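Local coordinates for protein EvdO1 (Micromonospora carbonacea, PDB 4XBZ) that probably acts as a metal-dependent oxygenase of the phytanoyl-CoA dioxygenase family, carrying out an oxidative cyclization in orthosomycin antibiotic biosynthesis, at residues G153-R161 / L215-A225; N168-G176 / L236-H244. One frame throughout, in Å; residues are numbered along the deposited sequence.

Interaction 1: residues G153-R161 / L215-A225; sequences GAPRLAWHR and LNASEWDTTGA. With NI (nickel (II) ion), chain I.
Trp159, the buried residue of this surface contact, lays one face of its indole against Leu215: methyl CD1 sits 3.6 Å from the centroid of the five-membered ring, almost exactly on the ring normal, a CH-pi contact. Leu215 CB reaches CD1 of the same indole at 3.4 Å. At the far end of the indole, CZ2 meets Trp220 CZ3 at 3.6 Å; the six-membered rings are near parallel (6°) but slid apart, with little overlap and thus no true stack. Methyl CB of Ala225 closes on Trp159 CH2.

The strand 157-160 that carries Trp159 is an edge strand of the four-stranded antiparallel sheet of the double-stranded beta-helix, and the end of helix 205-217 with the loop after it wraps round that edge. The next residue, His160, binds the nickel ion through NE2, with Asp162 and His244 completing the protein ligands, while its ND1 donates to Ala158 O.

Asn216 pairs its side-chain amide with the backbone of Trp159 at the strand edge: OD1 takes the Trp159 N proton on a lone pair, and ND2 gives to Trp159 O (3.2 Å, 166°) within its own amide plane. These two bonds fix the rotation of the amide. An ordered water accepts from Trp159 NE1 and from Asp221 N.

At the polar edge lies Arg156. With CG anti to the backbone N (chi1 174°) and the chain extended as far as NE, its guanidinium reaches the carbonyls at the helix end. NH1 donates to Ser218 O at 2.8 Å, in the carbonyl plane, and NH2 to Leu215 O from above that carbonyl's plane. Ser218 N meets Leu215 O from the opposite face.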
ATOM      1  N   GLY A 153      -4.374 -31.111 -22.023  1.00 35.99           N
ATOM      2  CA  GLY A 153      -4.488 -31.493 -20.634  1.00 35.46           C
ATOM      3  C   GLY A 153      -3.367 -30.906 -19.807  1.00 32.63           C
ATOM      4  O   GLY A 153      -2.198 -31.109 -20.114  1.00 38.34           O
ATOM      5  N   ALA A 154      -3.726 -30.175 -18.755  1.00 33.81           N
ATOM      6  CA  ALA A 154      -2.748 -29.593 -17.839  1.00 34.83           C
ATOM      7  C   ALA A 154      -2.900 -30.189 -16.444  1.00 37.05           C
ATOM      8  O   ALA A 154      -4.019 -30.368 -15.948  1.00 33.00           O
ATOM      9  CB  ALA A 154      -2.902 -28.087 -17.785  1.00 34.70           C
ATOM     10  N   PRO A 155      -1.769 -30.496 -15.797  1.00 32.77           N
ATOM     11  CA  PRO A 155      -1.834 -31.022 -14.432  1.00 34.20           C
ATOM     12  C   PRO A 155      -2.310 -29.969 -13.412  1.00 40.15           C
ATOM     13  O   PRO A 155      -2.241 -28.751 -13.644  1.00 35.33           O
ATOM     14  CB  PRO A 155      -0.389 -31.437 -14.153  1.00 33.08           C
ATOM     15  CG  PRO A 155       0.421 -30.547 -14.992  1.00 32.98           C
ATOM     16  CD  PRO A 155      -0.387 -30.292 -16.247  1.00 34.00           C
ATOM     17  N   ARG A 156      -2.798 -30.462 -12.282  1.00 38.56           N
ATOM     18  CA  ARG A 156      -3.203 -29.624 -11.161  1.00 36.69           C
ATOM     19  C   ARG A 156      -2.107 -28.629 -10.708  1.00 37.13           C
ATOM     20  O   ARG A 156      -0.920 -28.982 -10.630  1.00 32.27           O
ATOM     21  CB  ARG A 156      -3.617 -30.535 -10.010  1.00 34.92           C
ATOM     22  CG  ARG A 156      -3.923 -29.840  -8.719  1.00 39.97           C
ATOM     23  CD  ARG A 156      -4.168 -30.870  -7.640  1.00 41.05           C
ATOM     24  NE  ARG A 156      -4.504 -30.239  -6.374  1.00 40.37           N
ATOM     25  CZ  ARG A 156      -4.791 -30.905  -5.266  1.00 46.37           C
ATOM     26  NH1 ARG A 156      -4.778 -32.235  -5.272  1.00 47.88           N
ATOM     27  NH2 ARG A 156      -5.098 -30.239  -4.153  1.00 46.99           N
ATOM     28  N   LEU A 157      -2.508 -27.383 -10.455  1.00 32.09           N
ATOM     29  CA  LEU A 157      -1.614 -26.375  -9.850  1.00 31.74           C
ATOM     30  C   LEU A 157      -1.764 -26.442  -8.338  1.00 28.02           C
ATOM     31  O   LEU A 157      -2.793 -26.047  -7.789  1.00 32.24           O
ATOM     32  CB  LEU A 157      -1.930 -24.954 -10.350  1.00 29.97           C
ATOM     33  CG  LEU A 157      -0.915 -23.830 -10.065  1.00 37.81           C
ATOM     34  CD1 LEU A 157       0.396 -24.067 -10.825  1.00 38.69           C
ATOM     35  CD2 LEU A 157      -1.471 -22.412 -10.364  1.00 33.81           C
ATOM     36  N   ALA A 158      -0.754 -26.987  -7.677  1.00 29.27           N
ATOM     37  CA  ALA A 158      -0.777 -27.157  -6.235  1.00 30.98           C
ATOM     38  C   ALA A 158      -0.849 -25.797  -5.549  1.00 34.97           C
ATOM     39  O   ALA A 158      -0.320 -24.806  -6.070  1.00 33.40           O
ATOM     40  CB  ALA A 158       0.453 -27.927  -5.767  1.00 31.45           C
ATOM     41  N   TRP A 159      -1.522 -25.767  -4.398  1.00 26.97           N
ATOM     42  CA  TRP A 159      -1.602 -24.580  -3.562  1.00 31.46           C
ATOM     43  C   TRP A 159      -0.228 -24.093  -3.091  1.00 32.99           C
ATOM     44  O   TRP A 159       0.565 -24.845  -2.507  1.00 30.10           O
ATOM     45  CB  TRP A 159      -2.481 -24.849  -2.353  1.00 28.09           C
ATOM     46  CG  TRP A 159      -3.881 -25.207  -2.696  1.00 33.50           C
ATOM     47  CD1 TRP A 159      -4.400 -26.465  -2.817  1.00 32.09           C
ATOM     48  CD2 TRP A 159      -4.957 -24.300  -2.960  1.00 32.43           C
ATOM     49  NE1 TRP A 159      -5.728 -26.394  -3.133  1.00 34.02           N
ATOM     50  CE2 TRP A 159      -6.099 -25.078  -3.226  1.00 33.99           C
ATOM     51  CE3 TRP A 159      -5.065 -22.906  -2.994  1.00 31.04           C
ATOM     52  CZ2 TRP A 159      -7.339 -24.512  -3.521  1.00 29.82           C
ATOM     53  CZ3 TRP A 159      -6.299 -22.343  -3.287  1.00 34.40           C
ATOM     54  CH2 TRP A 159      -7.419 -23.150  -3.546  1.00 34.36           C
ATOM     55  N   HIS A 160       0.041 -22.816  -3.327  1.00 31.95           N
ATOM     56  CA  HIS A 160       1.352 -22.279  -3.029  1.00 31.14           C
ATOM     57  C   HIS A 160       1.290 -20.775  -2.851  1.00 29.70           C
ATOM     58  O   HIS A 160       0.369 -20.114  -3.331  1.00 31.55           O
ATOM     59  CB  HIS A 160       2.328 -22.630  -4.158  1.00 27.60           C
ATOM     60  CG  HIS A 160       2.018 -21.927  -5.445  1.00 36.06           C
ATOM     61  ND1 HIS A 160       0.909 -22.226  -6.208  1.00 34.31           N
ATOM     62  CD2 HIS A 160       2.652 -20.914  -6.086  1.00 38.16           C
ATOM     63  CE1 HIS A 160       0.881 -21.440  -7.273  1.00 35.77           C
ATOM     64  NE2 HIS A 160       1.928 -20.634  -7.220  1.00 37.57           N
ATOM     65  N   ARG A 161       2.281 -20.247  -2.147  1.00 34.20           N
ATOM     66  CA  ARG A 161       2.618 -18.836  -2.209  1.00 31.68           C
ATOM     67  C   ARG A 161       3.669 -18.642  -3.289  1.00 34.02           C
ATOM     68  O   ARG A 161       4.423 -19.566  -3.595  1.00 36.28           O
ATOM     69  CB  ARG A 161       3.151 -18.339  -0.871  1.00 32.70           C
ATOM     70  CG  ARG A 161       2.101 -18.005   0.162  1.00 30.97           C
ATOM     71  CD  ARG A 161       2.783 -17.426   1.411  1.00 27.24           C
ATOM     72  NE  ARG A 161       1.815 -16.814   2.313  1.00 28.15           N
ATOM     73  CZ  ARG A 161       2.046 -16.560   3.599  1.00 32.01           C
ATOM     74  NH1 ARG A 161       3.219 -16.869   4.141  1.00 27.41           N
ATOM     75  NH2 ARG A 161       1.101 -15.988   4.342  1.00 28.37           N
ATOM     76  N   LEU A 215      -4.283 -29.512   1.878  1.00 37.61           N
ATOM     77  CA  LEU A 215      -4.980 -29.340   0.612  1.00 40.24           C
ATOM     78  C   LEU A 215      -4.324 -30.124  -0.537  1.00 39.82           C
ATOM     79  O   LEU A 215      -5.012 -30.730  -1.358  1.00 37.94           O
ATOM     80  CB  LEU A 215      -5.055 -27.860   0.244  1.00 37.42           C
ATOM     81  CG  LEU A 215      -6.007 -26.958   1.029  1.00 39.11           C
ATOM     82  CD1 LEU A 215      -5.821 -25.517   0.590  1.00 35.66           C
ATOM     83  CD2 LEU A 215      -7.465 -27.405   0.864  1.00 39.33           C
ATOM     84  N   ASN A 216      -2.996 -30.110  -0.594  1.00 36.53           N
ATOM     85  CA  ASN A 216      -2.299 -30.724  -1.723  1.00 44.11           C
ATOM     86  C   ASN A 216      -2.236 -32.260  -1.653  1.00 44.77           C
ATOM     87  O   ASN A 216      -2.236 -32.928  -2.682  1.00 46.69           O
ATOM     88  CB  ASN A 216      -0.897 -30.129  -1.845  1.00 39.10           C
ATOM     89  CG  ASN A 216      -0.929 -28.685  -2.321  1.00 40.71           C
ATOM     90  OD1 ASN A 216      -1.856 -28.275  -3.025  1.00 35.48           O
ATOM     91  ND2 ASN A 216       0.066 -27.905  -1.921  1.00 35.56           N
ATOM     92  N   ALA A 217      -2.216 -32.817  -0.446  1.00 44.06           N
ATOM     93  CA  ALA A 217      -2.255 -34.267  -0.296  1.00 47.64           C
ATOM     94  C   ALA A 217      -3.680 -34.806  -0.478  1.00 46.47           C
ATOM     95  O   ALA A 217      -3.897 -36.013  -0.501  1.00 47.01           O
ATOM     96  CB  ALA A 217      -1.691 -34.679   1.061  1.00 44.40           C
ATOM     97  N   SER A 218      -4.644 -33.908  -0.621  1.00 46.12           N
ATOM     98  CA  SER A 218      -6.032 -34.314  -0.802  1.00 44.60           C
ATOM     99  C   SER A 218      -6.511 -34.010  -2.207  1.00 44.49           C
ATOM    100  O   SER A 218      -5.861 -33.269  -2.942  1.00 46.27           O
ATOM    101  CB  SER A 218      -6.931 -33.609   0.209  1.00 48.34           C
ATOM    102  OG  SER A 218      -6.240 -33.405   1.427  1.00 52.55           O
ATOM    103  N   GLU A 219      -7.652 -34.584  -2.575  1.00 45.24           N
ATOM    104  CA  GLU A 219      -8.291 -34.315  -3.859  1.00 42.75           C
ATOM    105  C   GLU A 219      -8.632 -32.833  -3.999  1.00 43.36           C
ATOM    106  O   GLU A 219      -8.852 -32.165  -2.988  1.00 43.45           O
ATOM    107  CB  GLU A 219      -9.557 -35.159  -3.990  1.00 53.57           C
ATOM    108  CG  GLU A 219      -9.328 -36.649  -3.786  1.00 53.60           C
ATOM    109  CD  GLU A 219      -8.615 -37.291  -4.962  1.00 55.88           C
ATOM    110  OE1 GLU A 219      -8.626 -36.694  -6.067  1.00 52.53           O
ATOM    111  OE2 GLU A 219      -8.041 -38.392  -4.777  1.00 61.56           O
ATOM    112  N   TRP A 220      -8.670 -32.324  -5.235  1.00 41.20           N
ATOM    113  CA  TRP A 220      -9.018 -30.919  -5.484  1.00 38.72           C
ATOM    114  C   TRP A 220     -10.290 -30.509  -4.764  1.00 42.42           C
ATOM    115  O   TRP A 220     -11.347 -31.103  -4.960  1.00 42.05           O
ATOM    116  CB  TRP A 220      -9.190 -30.642  -6.971  1.00 36.26           C
ATOM    117  CG  TRP A 220      -9.724 -29.265  -7.248  1.00 38.19           C
ATOM    118  CD1 TRP A 220     -10.981 -28.943  -7.682  1.00 38.50           C
ATOM    119  CD2 TRP A 220      -9.027 -28.020  -7.088  1.00 37.45           C
ATOM    120  NE1 TRP A 220     -11.104 -27.581  -7.816  1.00 33.07           N
ATOM    121  CE2 TRP A 220      -9.923 -26.989  -7.455  1.00 34.02           C
ATOM    122  CE3 TRP A 220      -7.729 -27.675  -6.683  1.00 37.79           C
ATOM    123  CZ2 TRP A 220      -9.563 -25.637  -7.426  1.00 36.37           C
ATOM    124  CZ3 TRP A 220      -7.373 -26.322  -6.649  1.00 32.67           C
ATOM    125  CH2 TRP A 220      -8.289 -25.325  -7.019  1.00 31.80           C
ATOM    126  N   ASP A 221     -10.181 -29.489  -3.921  1.00 44.66           N
ATOM    127  CA  ASP A 221     -11.315 -29.040  -3.128  1.00 41.68           C
ATOM    128  C   ASP A 221     -11.274 -27.518  -2.949  1.00 42.65           C
ATOM    129  O   ASP A 221     -10.263 -26.965  -2.521  1.00 40.39           O
ATOM    130  CB  ASP A 221     -11.319 -29.751  -1.774  1.00 44.86           C
ATOM    131  CG  ASP A 221     -12.609 -29.523  -0.993  1.00 53.63           C
ATOM    132  OD1 ASP A 221     -13.552 -30.341  -1.125  1.00 51.99           O
ATOM    133  OD2 ASP A 221     -12.680 -28.515  -0.250  1.00 53.74           O
ATOM    134  N   THR A 222     -12.377 -26.854  -3.286  1.00 39.96           N
ATOM    135  CA  THR A 222     -12.442 -25.394  -3.311  1.00 44.17           C
ATOM    136  C   THR A 222     -13.058 -24.721  -2.083  1.00 49.07           C
ATOM    137  O   THR A 222     -13.399 -23.539  -2.146  1.00 48.38           O
ATOM    138  CB  THR A 222     -13.281 -24.901  -4.508  1.00 39.34           C
ATOM    139  OG1 THR A 222     -14.596 -25.457  -4.416  1.00 37.16           O
ATOM    140  CG2 THR A 222     -12.656 -25.294  -5.820  1.00 38.33           C
ATOM    141  N   THR A 223     -13.242 -25.445  -0.983  1.00 49.55           N
ATOM    142  CA  THR A 223     -14.009 -24.877   0.126  1.00 49.33           C
ATOM    143  C   THR A 223     -13.149 -23.892   0.923  1.00 46.78           C
ATOM    144  O   THR A 223     -12.045 -24.213   1.363  1.00 51.39           O
ATOM    145  CB  THR A 223     -14.585 -25.978   1.063  1.00 50.54           C
ATOM    146  OG1 THR A 223     -13.519 -26.738   1.644  1.00 54.44           O
ATOM    147  CG2 THR A 223     -15.513 -26.914   0.285  1.00 50.60           C
ATOM    148  N   GLY A 224     -13.664 -22.682   1.096  1.00 41.98           N
ATOM    149  CA  GLY A 224     -12.912 -21.639   1.765  1.00 41.33           C
ATOM    150  C   GLY A 224     -12.067 -20.870   0.772  1.00 40.54           C
ATOM    151  O   GLY A 224     -11.399 -19.912   1.141  1.00 31.73           O
ATOM    152  N   ALA A 225     -12.094 -21.307  -0.488  1.00 40.16           N
ATOM    153  CA  ALA A 225     -11.416 -20.610  -1.580  1.00 35.74           C
ATOM    154  C   ALA A 225     -12.409 -19.869  -2.479  1.00 36.16           C
ATOM    155  O   ALA A 225     -13.590 -20.182  -2.519  1.00 38.00           O
ATOM    156  CB  ALA A 225     -10.595 -21.593  -2.406  1.00 38.54           C
TER
HETATM  157 NI    NI I 401       1.591 -18.575  -8.477  1.00 49.52          NI
HETATM  158  O   HOH W   1      -8.151 -28.154  -2.724  1.00 36.41           O

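Interaction 2: residues N168-G176 / L236-H244; sequences NAVGVTGAG and LLHNILTLH. With NI (nickel (II) ion), chain I.
Gly176 and Asn239 bring their CA atoms to 5.2 Å, and Gly174 and Leu241 to 6.6 Å, where the short helix 169-173 and the turn behind it face the type I turn Asn239-Thr242. That turn links strand 235-239 of the larger sheet of the double-stranded beta-helix to strand 244-246 of the smaller one, and so leads to His244, whose NE2 binds the nickel ion.

Leu241 carries the apolar half. With CG anti to the carbonyl carbon (chi1 -61°), its forked end is turned to the helix: CD1 lies 3.5 Å from Ala169 O and 3.7 Å from Thr173 CG2, while CD2 meets Ala169 CB at 3.9 Å. The CD1 branch also comes close to Gly174 N; a CB on Gly174 would clash with Val170 O.

Asn239 supplies the polar half. ND2 donates to Thr173 O (3.2 Å, 145°), arriving in the carbonyl plane, and the same oxygen accepts from Gly176 N, so two donors grip it. Gly176 CA comes to 3.2 Å from Asn239 ND2, and at its positive phi a CB would press on the carbonyl O of Ala175. In an Asx turn, OD1 of Asn239 takes the proton of Leu241 N at 2.9 Å, met from above the amide plane. An alanine in place of Asn239 is likely to leave Thr173 O with one donor fewer and Leu241 N without the OD1 that accepts its proton.

Helix 169-173 also meets the second subunit, where Gly171 N bonds to Gln269 of that chain. A water lies between Thr173 OG1 and Asn239 OD1, and OG1 also accepts from the backbone N of Arg177.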
ATOM      1  N   ASN A 168      10.133 -12.667   7.772  1.00 31.63           N
ATOM      2  CA  ASN A 168       9.000 -11.910   8.301  1.00 31.10           C
ATOM      3  C   ASN A 168       8.120 -11.390   7.163  1.00 32.81           C
ATOM      4  O   ASN A 168       7.747 -10.208   7.122  1.00 29.06           O
ATOM      5  CB  ASN A 168       9.488 -10.750   9.188  1.00 31.39           C
ATOM      6  CG  ASN A 168      10.445 -11.209  10.280  1.00 29.59           C
ATOM      7  OD1 ASN A 168      10.059 -11.952  11.183  1.00 31.35           O
ATOM      8  ND2 ASN A 168      11.694 -10.752  10.209  1.00 26.48           N
ATOM      9  N   ALA A 169       7.798 -12.294   6.243  1.00 31.43           N
ATOM     10  CA  ALA A 169       7.166 -11.925   4.990  1.00 28.15           C
ATOM     11  C   ALA A 169       5.865 -11.162   5.228  1.00 27.23           C
ATOM     12  O   ALA A 169       5.612 -10.145   4.593  1.00 29.57           O
ATOM     13  CB  ALA A 169       6.922 -13.166   4.137  1.00 25.01           C
ATOM     14  N   VAL A 170       5.050 -11.638   6.155  1.00 27.27           N
ATOM     15  CA  VAL A 170       3.769 -10.989   6.439  1.00 25.00           C
ATOM     16  C   VAL A 170       3.944  -9.589   7.034  1.00 24.66           C
ATOM     17  O   VAL A 170       3.252  -8.652   6.639  1.00 26.11           O
ATOM     18  CB  VAL A 170       2.921 -11.859   7.374  1.00 28.07           C
ATOM     19  CG1 VAL A 170       1.670 -11.089   7.879  1.00 24.20           C
ATOM     20  CG2 VAL A 170       2.543 -13.169   6.651  1.00 22.23           C
ATOM     21  N   GLY A 171       4.878  -9.435   7.961  1.00 25.72           N
ATOM     22  CA  GLY A 171       5.217  -8.108   8.445  1.00 25.90           C
ATOM     23  C   GLY A 171       5.585  -7.185   7.289  1.00 28.59           C
ATOM     24  O   GLY A 171       5.105  -6.062   7.202  1.00 29.69           O
ATOM     25  N   VAL A 172       6.405  -7.682   6.371  1.00 24.88           N
ATOM     26  CA  VAL A 172       6.889  -6.869   5.269  1.00 22.99           C
ATOM     27  C   VAL A 172       5.833  -6.509   4.227  1.00 25.58           C
ATOM     28  O   VAL A 172       5.779  -5.363   3.778  1.00 27.67           O
ATOM     29  CB  VAL A 172       8.052  -7.571   4.557  1.00 27.23           C
ATOM     30  CG1 VAL A 172       8.593  -6.698   3.428  1.00 27.41           C
ATOM     31  CG2 VAL A 172       9.146  -7.880   5.546  1.00 28.24           C
ATOM     32  N   THR A 173       4.983  -7.456   3.837  1.00 23.99           N
ATOM     33  CA  THR A 173       4.142  -7.222   2.668  1.00 22.93           C
ATOM     34  C   THR A 173       2.792  -7.966   2.677  1.00 29.20           C
ATOM     35  O   THR A 173       2.120  -8.077   1.634  1.00 29.79           O
ATOM     36  CB  THR A 173       4.940  -7.584   1.366  1.00 23.37           C
ATOM     37  OG1 THR A 173       4.211  -7.168   0.209  1.00 25.90           O
ATOM     38  CG2 THR A 173       5.245  -9.098   1.278  1.00 24.55           C
ATOM     39  N   GLY A 174       2.382  -8.461   3.846  1.00 25.94           N
ATOM     40  CA  GLY A 174       1.063  -9.058   3.990  1.00 20.14           C
ATOM     41  C   GLY A 174       0.023  -8.074   3.504  1.00 26.20           C
ATOM     42  O   GLY A 174      -0.984  -8.467   2.914  1.00 25.98           O
ATOM     43  N   ALA A 175       0.279  -6.783   3.753  1.00 24.86           N
ATOM     44  CA  ALA A 175      -0.562  -5.697   3.261  1.00 23.30           C
ATOM     45  C   ALA A 175      -0.586  -5.581   1.728  1.00 26.82           C
ATOM     46  O   ALA A 175      -1.416  -4.848   1.195  1.00 23.91           O
ATOM     47  CB  ALA A 175      -0.109  -4.387   3.852  1.00 27.00           C
ATOM     48  N   GLY A 176       0.309  -6.289   1.025  1.00 22.66           N
ATOM     49  CA  GLY A 176       0.256  -6.340  -0.434  1.00 23.34           C
ATOM     50  C   GLY A 176       1.106  -5.320  -1.196  1.00 26.05           C
ATOM     51  O   GLY A 176       0.599  -4.538  -2.000  1.00 27.53           O
ATOM     52  N   LEU A 236      -6.198  -9.654 -13.024  1.00 22.73           N
ATOM     53  CA  LEU A 236      -6.173 -10.170 -11.663  1.00 26.20           C
ATOM     54  C   LEU A 236      -4.916  -9.692 -10.915  1.00 25.15           C
ATOM     55  O   LEU A 236      -3.781  -9.940 -11.328  1.00 24.63           O
ATOM     56  CB  LEU A 236      -6.246 -11.703 -11.645  1.00 24.29           C
ATOM     57  CG  LEU A 236      -6.275 -12.318 -10.233  1.00 24.06           C
ATOM     58  CD1 LEU A 236      -7.578 -11.993  -9.531  1.00 21.07           C
ATOM     59  CD2 LEU A 236      -6.033 -13.826 -10.246  1.00 23.85           C
ATOM     60  N   LEU A 237      -5.150  -8.983  -9.817  1.00 26.94           N
ATOM     61  CA  LEU A 237      -4.104  -8.547  -8.904  1.00 23.89           C
ATOM     62  C   LEU A 237      -4.044  -9.524  -7.750  1.00 24.78           C
ATOM     63  O   LEU A 237      -5.061  -9.753  -7.076  1.00 21.38           O
ATOM     64  CB  LEU A 237      -4.387  -7.128  -8.390  1.00 22.24           C
ATOM     65  CG  LEU A 237      -4.527  -6.081  -9.500  1.00 26.32           C
ATOM     66  CD1 LEU A 237      -5.155  -4.789  -9.000  1.00 19.01           C
ATOM     67  CD2 LEU A 237      -3.169  -5.827 -10.155  1.00 21.25           C
ATOM     68  N   HIS A 238      -2.878 -10.121  -7.511  1.00 23.97           N
ATOM     69  CA  HIS A 238      -2.758 -10.900  -6.291  1.00 24.10           C
ATOM     70  C   HIS A 238      -1.444 -10.689  -5.546  1.00 26.66           C
ATOM     71  O   HIS A 238      -0.366 -10.496  -6.121  1.00 25.66           O
ATOM     72  CB  HIS A 238      -3.031 -12.399  -6.575  1.00 28.60           C
ATOM     73  CG  HIS A 238      -1.857 -13.200  -7.054  1.00 26.05           C
ATOM     74  ND1 HIS A 238      -1.696 -13.556  -8.379  1.00 35.83           N
ATOM     75  CD2 HIS A 238      -0.865 -13.823  -6.376  1.00 28.23           C
ATOM     76  CE1 HIS A 238      -0.620 -14.317  -8.503  1.00 35.98           C
ATOM     77  NE2 HIS A 238      -0.095 -14.492  -7.301  1.00 38.09           N
ATOM     78  N   ASN A 239      -1.609 -10.647  -4.232  1.00 27.31           N
ATOM     79  CA  ASN A 239      -0.536 -10.640  -3.265  1.00 25.09           C
ATOM     80  C   ASN A 239       0.197 -11.967  -3.347  1.00 26.55           C
ATOM     81  O   ASN A 239      -0.445 -13.019  -3.328  1.00 25.92           O
ATOM     82  CB  ASN A 239      -1.126 -10.422  -1.878  1.00 25.37           C
ATOM     83  CG  ASN A 239      -0.083 -10.202  -0.813  1.00 26.15           C
ATOM     84  OD1 ASN A 239       1.029 -10.731  -0.872  1.00 24.31           O
ATOM     85  ND2 ASN A 239      -0.456  -9.433   0.200  1.00 28.64           N
ATOM     86  N   ILE A 240       1.525 -11.924  -3.441  1.00 25.08           N
ATOM     87  CA  ILE A 240       2.315 -13.147  -3.593  1.00 31.40           C
ATOM     88  C   ILE A 240       2.199 -14.066  -2.368  1.00 29.97           C
ATOM     89  O   ILE A 240       2.532 -15.252  -2.448  1.00 31.26           O
ATOM     90  CB  ILE A 240       3.813 -12.831  -3.848  1.00 30.43           C
ATOM     91  CG1 ILE A 240       4.345 -11.904  -2.752  1.00 28.02           C
ATOM     92  CG2 ILE A 240       3.999 -12.181  -5.221  1.00 27.19           C
ATOM     93  CD1 ILE A 240       5.733 -12.200  -2.318  1.00 25.52           C
ATOM     94  N   LEU A 241       1.726 -13.517  -1.250  1.00 22.76           N
ATOM     95  CA  LEU A 241       1.538 -14.284  -0.018  1.00 24.74           C
ATOM     96  C   LEU A 241       0.150 -14.946   0.049  1.00 29.42           C
ATOM     97  O   LEU A 241      -0.138 -15.744   0.956  1.00 26.90           O
ATOM     98  CB  LEU A 241       1.735 -13.375   1.212  1.00 25.66           C
ATOM     99  CG  LEU A 241       3.104 -12.702   1.394  1.00 26.20           C
ATOM    100  CD1 LEU A 241       3.196 -11.852   2.676  1.00 21.92           C
ATOM    101  CD2 LEU A 241       4.174 -13.757   1.383  1.00 28.85           C
ATOM    102  N   THR A 242      -0.731 -14.591  -0.886  1.00 27.99           N
ATOM    103  CA  THR A 242      -2.029 -15.251  -0.945  1.00 30.81           C
ATOM    104  C   THR A 242      -1.864 -16.648  -1.519  1.00 29.07           C
ATOM    105  O   THR A 242      -1.353 -16.813  -2.624  1.00 27.87           O
ATOM    106  CB  THR A 242      -3.046 -14.478  -1.786  1.00 27.57           C
ATOM    107  OG1 THR A 242      -3.120 -13.125  -1.323  1.00 27.17           O
ATOM    108  CG2 THR A 242      -4.423 -15.140  -1.688  1.00 26.18           C
ATOM    109  N   LEU A 243      -2.284 -17.644  -0.746  1.00 29.14           N
ATOM    110  CA  LEU A 243      -2.292 -19.035  -1.188  1.00 30.31           C
ATOM    111  C   LEU A 243      -3.205 -19.202  -2.401  1.00 27.54           C
ATOM    112  O   LEU A 243      -4.362 -18.782  -2.375  1.00 25.33           O
ATOM    113  CB  LEU A 243      -2.739 -19.956  -0.048  1.00 27.69           C
ATOM    114  CG  LEU A 243      -2.405 -21.434  -0.252  1.00 33.93           C
ATOM    115  CD1 LEU A 243      -0.901 -21.623  -0.309  1.00 31.33           C
ATOM    116  CD2 LEU A 243      -3.011 -22.297   0.849  1.00 35.74           C
ATOM    117  N   HIS A 244      -2.670 -19.783  -3.477  1.00 24.31           N
ATOM    118  CA  HIS A 244      -3.488 -20.049  -4.663  1.00 28.02           C
ATOM    119  C   HIS A 244      -3.106 -21.330  -5.400  1.00 27.80           C
ATOM    120  O   HIS A 244      -2.050 -21.914  -5.163  1.00 26.83           O
ATOM    121  CB  HIS A 244      -3.442 -18.870  -5.644  1.00 27.48           C
ATOM    122  CG  HIS A 244      -2.061 -18.463  -6.048  1.00 28.38           C
ATOM    123  ND1 HIS A 244      -1.172 -17.879  -5.171  1.00 32.36           N
ATOM    124  CD2 HIS A 244      -1.421 -18.539  -7.238  1.00 28.20           C
ATOM    125  CE1 HIS A 244      -0.041 -17.621  -5.800  1.00 32.39           C
ATOM    126  NE2 HIS A 244      -0.169 -18.007  -7.057  1.00 37.04           N
TER
HETATM  127 NI    NI I 401       1.591 -18.575  -8.477  1.00 49.52          NI
HETATM  128  O   HOH W   2       2.859  -8.735  -1.208  1.00 25.43           O

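How the interactions relate
Interaction 2 is buried, with seven of eight touching residues inside the protein; interaction 1 is a surface contact with one buried residue of ten, yet covers about twice the area, 522 against 250 Å². Interaction 1 joins edge strand 157-160 to the end of helix 205-217 through aromatic rings and an arginine reaching backbone carbonyls. Interaction 2 joins helix 169-173 to the turn after strand 235-239 through an uncharged amide and aliphatic groups, chiefly a leucine against alanine, valine and the threonine methyl. Strands 157-160 and 244-246, neighbours in the smaller sheet, each bring one histidine to the same nickel ion. Probable hydrogen bonds join the contacts: Arg161 NE to Leu241 O and His160 N to His244 O.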